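Local atomic coordinates of flavodoxin (Fusobacterium nucleatum, PDB entry 6OHK), a protein that binds flavin mononucleotide and carries electrons with it, probably as a low-potential donor to several redox enzymes. Residues G20-D32 and T154-K166. The protein carries 1 engineered substitution. Sequence-based numbering, arbitrary orientation.
Sequences GIVDEIEFFLKKD and TPKRIGDWITEIK
Ile158 and Phe28 join the first and last helices of the flavodoxin alpha/beta sandwich, 17-28 and 154-166, which pack on one face of the sheet; residues 20-28 and 154-166 cross at -48°. Ile158 is a knob in the hole formed by Ile21, Glu24, Ile25 and Phe28. Its two branches divide the work: CD1 reaches Glu24 CB at 3.9 Å, while chi1 of -65° sets CG1 beside the backbone N and leaves CG2 anti to it, where CG2 meets Phe28 CD2 at 3.5 Å. Phe28 lays its ring flat over Gly159, whose CA sits 3.7 Å from the ring centroid and only 9° off the normal, a CH-pi contact; glycine suits this place because it lets the ring lie directly against the helix backbone. Deeper in, Ile25 CG2 meets Ile162 CD1, and Leu29 CD2 meets Ile162 CG2; strands 7-11 and 51-59 close the bottom of this aliphatic layer. Near the FMN end, Ile21 CD1 touches Thr154 CG2 at 3.5 Å, the threonine hydroxyl being bonded instead to Glu147. In the turn after the first helix, Asp32 OD2 faces Lys166 NZ in a salt bridge whose hydrogen bond, at 3.5 Å, is weak. Cohesion therefore comes mainly from shape-matched apolar packing, with charge pairing confined to the far end.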
ATOM      1  N   GLY A  20       1.148  -8.931   9.943  1.00 12.12           N
ATOM      2  CA  GLY A  20       0.011  -9.789   9.776  1.00 13.55           C
ATOM      3  C   GLY A  20      -0.731  -9.504   8.497  1.00 12.26           C
ATOM      4  O   GLY A  20      -1.215 -10.423   7.840  1.00 13.75           O
ATOM      5  N   ILE A  21      -0.863  -8.223   8.141  1.00 10.74           N
ATOM      6  CA  ILE A  21      -1.506  -7.852   6.888  1.00 10.30           C
ATOM      7  C   ILE A  21      -0.718  -8.403   5.709  1.00  9.09           C
ATOM      8  O   ILE A  21      -1.295  -8.925   4.752  1.00 10.24           O
ATOM      9  CB  ILE A  21      -1.659  -6.317   6.804  1.00 10.20           C
ATOM     10  CG1 ILE A  21      -2.742  -5.775   7.732  1.00 15.59           C
ATOM     11  CG2 ILE A  21      -1.863  -5.845   5.380  1.00 11.71           C
ATOM     12  CD1 ILE A  21      -3.857  -6.633   8.085  1.00 27.22           C
ATOM     13  N   VAL A  22       0.603  -8.298   5.752  1.00  8.63           N
ATOM     14  CA  VAL A  22       1.415  -8.841   4.685  1.00  9.58           C
ATOM     15  C   VAL A  22       1.229 -10.342   4.586  1.00  9.25           C
ATOM     16  O   VAL A  22       1.146 -10.889   3.483  1.00 10.37           O
ATOM     17  CB  VAL A  22       2.879  -8.423   4.879  1.00  9.78           C
ATOM     18  CG1 VAL A  22       3.832  -9.205   3.961  1.00 12.51           C
ATOM     19  CG2 VAL A  22       3.006  -6.927   4.683  1.00 11.71           C
ATOM     20  N   ASP A  23       1.149 -11.035   5.715  1.00 11.09           N
ATOM     21  CA  ASP A  23       0.882 -12.473   5.680  1.00 11.35           C
ATOM     22  C   ASP A  23      -0.444 -12.790   5.009  1.00 12.00           C
ATOM     23  O   ASP A  23      -0.548 -13.770   4.255  1.00 12.69           O
ATOM     24  CB  ASP A  23       0.885 -13.045   7.099  1.00 16.92           C
ATOM     25  CG  ASP A  23       2.272 -13.145   7.697  1.00 28.09           C
ATOM     26  OD1 ASP A  23       3.270 -13.141   6.940  1.00 31.26           O
ATOM     27  OD2 ASP A  23       2.353 -13.250   8.945  1.00 38.79           O
ATOM     28  N   GLU A  24      -1.466 -11.976   5.239  1.00 11.06           N
ATOM     29  CA  GLU A  24      -2.739 -12.175   4.562  1.00 12.29           C
ATOM     30  C   GLU A  24      -2.623 -11.931   3.066  1.00 10.59           C
ATOM     31  O   GLU A  24      -3.174 -12.699   2.257  1.00 11.82           O
ATOM     32  CB  GLU A  24      -3.816 -11.284   5.191  1.00 14.33           C
ATOM     33  CG  GLU A  24      -4.055 -11.655   6.641  1.00 21.60           C
ATOM     34  CD  GLU A  24      -5.153 -10.879   7.347  1.00 35.18           C
ATOM     35  OE1 GLU A  24      -6.331 -11.208   7.118  1.00 30.41           O
ATOM     36  OE2 GLU A  24      -4.838  -9.970   8.153  1.00 24.27           O
ATOM     37  N   ILE A  25      -1.936 -10.866   2.659  1.00  9.94           N
ATOM     38  CA  ILE A  25      -1.699 -10.606   1.245  1.00 10.06           C
ATOM     39  C   ILE A  25      -0.990 -11.789   0.601  1.00 10.44           C
ATOM     40  O   ILE A  25      -1.383 -12.266  -0.472  1.00 11.12           O
ATOM     41  CB  ILE A  25      -0.887  -9.306   1.074  1.00  9.63           C
ATOM     42  CG1 ILE A  25      -1.738  -8.096   1.457  1.00 11.25           C
ATOM     43  CG2 ILE A  25      -0.348  -9.192  -0.348  1.00 11.44           C
ATOM     44  CD1 ILE A  25      -0.929  -6.804   1.607  1.00 12.56           C
ATOM     45  N   GLU A  26       0.067 -12.273   1.238  1.00 10.21           N
ATOM     46  CA  GLU A  26       0.821 -13.393   0.694  1.00 11.31           C
ATOM     47  C   GLU A  26      -0.061 -14.619   0.533  1.00 11.39           C
ATOM     48  O   GLU A  26       0.062 -15.354  -0.459  1.00 12.83           O
ATOM     49  CB  GLU A  26       2.012 -13.715   1.590  1.00 11.91           C
ATOM     50  CG  GLU A  26       3.097 -12.659   1.558  1.00 12.32           C
ATOM     51  CD  GLU A  26       4.294 -13.035   2.398  1.00 15.46           C
ATOM     52  OE1 GLU A  26       4.248 -14.091   3.079  1.00 20.66           O
ATOM     53  OE2 GLU A  26       5.289 -12.290   2.407  1.00 15.80           O
ATOM     54  N   PHE A  27      -0.946 -14.866   1.496  1.00 11.09           N
ATOM     55  CA  PHE A  27      -1.842 -16.007   1.373  1.00 11.30           C
ATOM     56  C   PHE A  27      -2.753 -15.863   0.170  1.00 11.65           C
ATOM     57  O   PHE A  27      -2.966 -16.827  -0.582  1.00 12.11           O
ATOM     58  CB  PHE A  27      -2.641 -16.199   2.659  1.00 12.39           C
ATOM     59  CG  PHE A  27      -3.573 -17.362   2.569  1.00 14.58           C
ATOM     60  CD1 PHE A  27      -3.137 -18.618   2.837  1.00 16.97           C
ATOM     61  CD2 PHE A  27      -4.853 -17.182   2.146  1.00 15.42           C
ATOM     62  CE1 PHE A  27      -4.023 -19.717   2.696  1.00 17.19           C
ATOM     63  CE2 PHE A  27      -5.721 -18.259   1.994  1.00 20.27           C
ATOM     64  CZ  PHE A  27      -5.279 -19.503   2.262  1.00 16.88           C
ATOM     65  N   PHE A  28      -3.319 -14.686  -0.054  1.00 11.60           N
ATOM     66  CA  PHE A  28      -4.160 -14.503  -1.231  1.00 13.65           C
ATOM     67  C   PHE A  28      -3.372 -14.615  -2.523  1.00 14.75           C
ATOM     68  O   PHE A  28      -3.967 -14.965  -3.562  1.00 18.85           O
ATOM     69  CB  PHE A  28      -4.887 -13.165  -1.178  1.00 16.91           C
ATOM     70  CG  PHE A  28      -5.998 -13.125  -0.194  1.00 17.09           C
ATOM     71  CD1 PHE A  28      -7.131 -13.919  -0.377  1.00 20.37           C
ATOM     72  CD2 PHE A  28      -5.948 -12.278   0.905  1.00 17.54           C
ATOM     73  CE1 PHE A  28      -8.168 -13.880   0.543  1.00 21.28           C
ATOM     74  CE2 PHE A  28      -6.979 -12.241   1.820  1.00 20.90           C
ATOM     75  CZ  PHE A  28      -8.095 -13.030   1.640  1.00 21.30           C
ATOM     76  N   LEU A  29      -2.070 -14.379  -2.492  1.00 12.77           N
ATOM     77  CA  LEU A  29      -1.169 -14.585  -3.636  1.00 14.54           C
ATOM     78  C   LEU A  29      -0.453 -15.942  -3.592  1.00 17.69           C
ATOM     79  O   LEU A  29       0.623 -16.109  -4.200  1.00 19.75           O
ATOM     80  CB  LEU A  29      -0.098 -13.510  -3.651  1.00 13.72           C
ATOM     81  CG  LEU A  29      -0.572 -12.097  -3.804  1.00 12.13           C
ATOM     82  CD1 LEU A  29       0.577 -11.142  -3.587  1.00 14.78           C
ATOM     83  CD2 LEU A  29      -1.215 -11.887  -5.170  1.00 12.93           C
ATOM     84  N   LYS A  30      -1.042 -16.925  -2.903  1.00 17.99           N
ATOM     85  CA  LYS A  30      -0.354 -18.197  -2.665  1.00 24.32           C
ATOM     86  C   LYS A  30       0.182 -18.807  -3.952  1.00 17.01           C
ATOM     87  O   LYS A  30       1.274 -19.385  -3.959  1.00 32.54           O
ATOM     88  CB  LYS A  30      -1.315 -19.224  -2.047  1.00 33.36           C
ATOM     89  CG  LYS A  30      -1.583 -19.126  -0.560  1.00 45.58           C
ATOM     90  CD  LYS A  30      -1.389 -20.449   0.152  1.00 54.79           C
ATOM     91  CE  LYS A  30      -0.002 -20.561   0.756  1.00 48.05           C
ATOM     92  NZ  LYS A  30       0.197 -19.536   1.821  1.00 48.11           N
ATOM     93  N   LYS A  31      -0.609 -18.780  -5.019  1.00 19.22           N
ATOM     94  CA  LYS A  31      -0.298 -19.452  -6.282  1.00 25.09           C
ATOM     95  C   LYS A  31       0.414 -18.561  -7.297  1.00 26.01           C
ATOM     96  O   LYS A  31       0.594 -18.965  -8.452  1.00 24.41           O
ATOM     97  CB  LYS A  31      -1.605 -19.935  -6.943  1.00 31.49           C
ATOM     98  CG  LYS A  31      -2.448 -20.898  -6.117  1.00 43.47           C
ATOM     99  CD  LYS A  31      -1.608 -21.871  -5.291  1.00 51.92           C
ATOM    100  CE  LYS A  31      -0.710 -22.749  -6.154  1.00 45.75           C
ATOM    101  NZ  LYS A  31       0.305 -23.462  -5.325  1.00 57.12           N
ATOM    102  N   ASP A  32       0.753 -17.351  -6.918  1.00 15.01           N
ATOM    103  CA  ASP A  32       1.384 -16.355  -7.760  1.00 14.92           C
ATOM    104  C   ASP A  32       2.760 -16.068  -7.189  1.00 14.47           C
ATOM    105  O   ASP A  32       2.954 -16.116  -5.972  1.00 20.31           O
ATOM    106  CB  ASP A  32       0.564 -15.062  -7.696  1.00 16.91           C
ATOM    107  CG  ASP A  32      -0.872 -15.263  -8.138  1.00 24.96           C
ATOM    108  OD1 ASP A  32      -1.085 -15.905  -9.181  1.00 24.11           O
ATOM    109  OD2 ASP A  32      -1.786 -14.781  -7.437  1.00 26.88           O
ATOM    110  N   THR A 154     -10.967  -6.909   7.539  1.00 12.67           N
ATOM    111  CA  THR A 154      -9.695  -6.928   6.821  1.00 13.25           C
ATOM    112  C   THR A 154      -9.610  -8.060   5.830  1.00 14.93           C
ATOM    113  O   THR A 154      -9.181  -7.812   4.684  1.00 13.49           O
ATOM    114  CB  THR A 154      -8.551  -6.937   7.827  1.00 12.87           C
ATOM    115  OG1 THR A 154      -8.492  -5.639   8.436  1.00 13.41           O
ATOM    116  CG2 THR A 154      -7.218  -7.252   7.154  1.00 14.58           C
ATOM    117  N   PRO A 155      -9.948  -9.302   6.172  1.00 13.62           N
ATOM    118  CA  PRO A 155      -9.763 -10.370   5.172  1.00 15.59           C
ATOM    119  C   PRO A 155     -10.511 -10.131   3.878  1.00 16.48           C
ATOM    120  O   PRO A 155      -9.938 -10.330   2.790  1.00 15.55           O
ATOM    121  CB  PRO A 155     -10.248 -11.627   5.905  1.00 18.27           C
ATOM    122  CG  PRO A 155     -10.006 -11.313   7.343  1.00 20.06           C
ATOM    123  CD  PRO A 155     -10.254  -9.842   7.508  1.00 16.22           C
ATOM    124  N   LYS A 156     -11.783  -9.743   3.926  1.00 14.90           N
ATOM    125  CA  LYS A 156     -12.520  -9.479   2.696  1.00 15.67           C
ATOM    126  C   LYS A 156     -11.980  -8.249   1.985  1.00 13.28           C
ATOM    127  O   LYS A 156     -11.902  -8.209   0.742  1.00 13.63           O
ATOM    128  CB  LYS A 156     -14.014  -9.324   2.977  1.00 19.53           C
ATOM    129  CG  LYS A 156     -14.832  -8.919   1.761  1.00 24.46           C
ATOM    130  CD  LYS A 156     -16.317  -8.885   2.080  1.00 33.43           C
ATOM    131  CE  LYS A 156     -17.144  -9.385   0.908  1.00 43.79           C
ATOM    132  NZ  LYS A 156     -16.923  -8.587  -0.328  1.00 33.47           N
ATOM    133  N   ARG A 157     -11.593  -7.225   2.751  1.00 11.99           N
ATOM    134  CA  ARG A 157     -11.031  -6.041   2.110  1.00 11.69           C
ATOM    135  C   ARG A 157      -9.792  -6.399   1.313  1.00 10.43           C
ATOM    136  O   ARG A 157      -9.652  -5.991   0.148  1.00 10.47           O
ATOM    137  CB  ARG A 157     -10.712  -4.960   3.132  1.00 11.54           C
ATOM    138  CG  ARG A 157     -11.928  -4.195   3.614  1.00 11.24           C
ATOM    139  CD  ARG A 157     -11.613  -3.234   4.727  1.00 11.09           C
ATOM    140  NE  ARG A 157     -12.739  -2.346   4.981  1.00 11.69           N
ATOM    141  CZ  ARG A 157     -12.824  -1.538   6.030  1.00 11.04           C
ATOM    142  NH1 ARG A 157     -11.916  -1.559   6.984  1.00 11.14           N
ATOM    143  NH2 ARG A 157     -13.838  -0.701   6.113  1.00 11.75           N
ATOM    144  N   ILE A 158      -8.902  -7.178   1.900  1.00 10.60           N
ATOM    145  CA  ILE A 158      -7.685  -7.578   1.199  1.00 10.62           C
ATOM    146  C   ILE A 158      -8.013  -8.489   0.023  1.00 11.35           C
ATOM    147  O   ILE A 158      -7.493  -8.298  -1.078  1.00 10.96           O
ATOM    148  CB  ILE A 158      -6.691  -8.239   2.167  1.00 10.52           C
ATOM    149  CG1 ILE A 158      -6.201  -7.244   3.218  1.00 11.70           C
ATOM    150  CG2 ILE A 158      -5.519  -8.841   1.389  1.00 12.69           C
ATOM    151  CD1 ILE A 158      -5.330  -7.862   4.276  1.00 12.41           C
ATOM    152  N   GLY A 159      -8.822  -9.529   0.245  1.00 12.67           N
ATOM    153  CA  GLY A 159      -9.090 -10.475  -0.837  1.00 13.18           C
ATOM    154  C   GLY A 159      -9.723  -9.809  -2.037  1.00 12.87           C
ATOM    155  O   GLY A 159      -9.344 -10.072  -3.179  1.00 13.53           O
ATOM    156  N   ASP A 160     -10.697  -8.939  -1.804  1.00 13.23           N
ATOM    157  CA  ASP A 160     -11.328  -8.240  -2.905  1.00 13.20           C
ATOM    158  C   ASP A 160     -10.335  -7.340  -3.623  1.00 11.72           C
ATOM    159  O   ASP A 160     -10.359  -7.214  -4.849  1.00 13.10           O
ATOM    160  CB  ASP A 160     -12.461  -7.358  -2.394  1.00 14.46           C
ATOM    161  CG  ASP A 160     -13.686  -8.127  -1.951  1.00 19.61           C
ATOM    162  OD1 ASP A 160     -13.779  -9.354  -2.170  1.00 20.22           O
ATOM    163  OD2 ASP A 160     -14.567  -7.445  -1.364  1.00 20.11           O
ATOM    164  N   TRP A 161      -9.470  -6.668  -2.860  1.00 11.07           N
ATOM    165  CA  TRP A 161      -8.513  -5.742  -3.460  1.00  9.67           C
ATOM    166  C   TRP A 161      -7.463  -6.470  -4.296  1.00 10.83           C
ATOM    167  O   TRP A 161      -7.113  -6.029  -5.390  1.00 10.94           O
ATOM    168  CB  TRP A 161      -7.864  -4.953  -2.329  1.00  9.92           C
ATOM    169  CG  TRP A 161      -6.955  -3.854  -2.733  1.00  9.63           C
ATOM    170  CD1 TRP A 161      -7.323  -2.629  -3.198  1.00 10.55           C
ATOM    171  CD2 TRP A 161      -5.525  -3.852  -2.681  1.00  9.23           C
ATOM    172  NE1 TRP A 161      -6.221  -1.857  -3.427  1.00 10.73           N
ATOM    173  CE2 TRP A 161      -5.100  -2.585  -3.134  1.00  9.05           C
ATOM    174  CE3 TRP A 161      -4.573  -4.789  -2.309  1.00  9.77           C
ATOM    175  CZ2 TRP A 161      -3.760  -2.223  -3.173  1.00  9.76           C
ATOM    176  CZ3 TRP A 161      -3.235  -4.414  -2.376  1.00 10.28           C
ATOM    177  CH2 TRP A 161      -2.865  -3.151  -2.800  1.00  9.72           C
ATOM    178  N   ILE A 162      -6.950  -7.581  -3.775  1.00 10.33           N
ATOM    179  CA  ILE A 162      -5.977  -8.364  -4.537  1.00 10.74           C
ATOM    180  C   ILE A 162      -6.592  -8.829  -5.858  1.00 12.53           C
ATOM    181  O   ILE A 162      -5.955  -8.765  -6.922  1.00 12.07           O
ATOM    182  CB  ILE A 162      -5.448  -9.530  -3.690  1.00 11.19           C
ATOM    183  CG1 ILE A 162      -4.593  -9.021  -2.531  1.00 11.28           C
ATOM    184  CG2 ILE A 162      -4.683 -10.544  -4.536  1.00 13.06           C
ATOM    185  CD1 ILE A 162      -3.276  -8.381  -2.918  1.00 14.04           C
ATOM    186  N   THR A 163      -7.849  -9.280  -5.822  1.00 12.36           N
ATOM    187  CA  THR A 163      -8.505  -9.693  -7.059  1.00 12.59           C
ATOM    188  C   THR A 163      -8.553  -8.550  -8.060  1.00 13.63           C
ATOM    189  O   THR A 163      -8.311  -8.752  -9.265  1.00 14.58           O
ATOM    190  CB  THR A 163      -9.899 -10.211  -6.735  1.00 14.48           C
ATOM    191  OG1 THR A 163      -9.766 -11.398  -5.962  1.00 18.03           O
ATOM    192  CG2 THR A 163     -10.722 -10.530  -7.967  1.00 18.41           C
ATOM    193  N   GLU A 164      -8.860  -7.335  -7.600  1.00 13.45           N
ATOM    194  CA  GLU A 164      -8.932  -6.203  -8.503  1.00 13.07           C
ATOM    195  C   GLU A 164      -7.577  -5.837  -9.072  1.00 12.95           C
ATOM    196  O   GLU A 164      -7.451  -5.616 -10.281  1.00 14.07           O
ATOM    197  CB  GLU A 164      -9.560  -4.996  -7.821  1.00 16.32           C
ATOM    198  CG  GLU A 164     -11.050  -5.141  -7.570  1.00 29.24           C
ATOM    199  CD  GLU A 164     -11.813  -5.628  -8.797  1.00 43.93           C
ATOM    200  OE1 GLU A 164     -12.444  -6.707  -8.716  1.00 30.90           O
ATOM    201  OE2 GLU A 164     -11.754  -4.941  -9.840  1.00 46.08           O
ATOM    202  N   ILE A 165      -6.552  -5.732  -8.228  1.00 11.65           N
ATOM    203  CA  ILE A 165      -5.297  -5.216  -8.761  1.00 11.61           C
ATOM    204  C   ILE A 165      -4.636  -6.226  -9.677  1.00 10.33           C
ATOM    205  O   ILE A 165      -3.919  -5.836 -10.617  1.00 11.56           O
ATOM    206  CB  ILE A 165      -4.332  -4.697  -7.692  1.00 11.12           C
ATOM    207  CG1 ILE A 165      -3.766  -5.824  -6.831  1.00 11.25           C
ATOM    208  CG2 ILE A 165      -5.001  -3.614  -6.850  1.00 13.63           C
ATOM    209  CD1 ILE A 165      -2.768  -5.318  -5.782  1.00 12.27           C
ATOM    210  N   LYS A 166      -4.856  -7.512  -9.433  1.00 11.62           N
ATOM    211  CA  LYS A 166      -4.266  -8.519 -10.322  1.00 11.68           C
ATOM    212  C   LYS A 166      -4.698  -8.313 -11.771  1.00 13.60           C
ATOM    213  O   LYS A 166      -3.946  -8.651 -12.697  1.00 14.55           O
ATOM    214  CB  LYS A 166      -4.636  -9.930  -9.851  1.00 12.87           C
ATOM    215  CG  LYS A 166      -3.807 -10.400  -8.693  1.00 14.63           C
ATOM    216  CD  LYS A 166      -3.931 -11.831  -8.286  1.00 19.30           C
ATOM    217  CE  LYS A 166      -5.290 -12.445  -8.254  1.00 40.17           C
ATOM    218  NZ  LYS A 166      -5.068 -13.943  -8.318  1.00 32.94           N
TER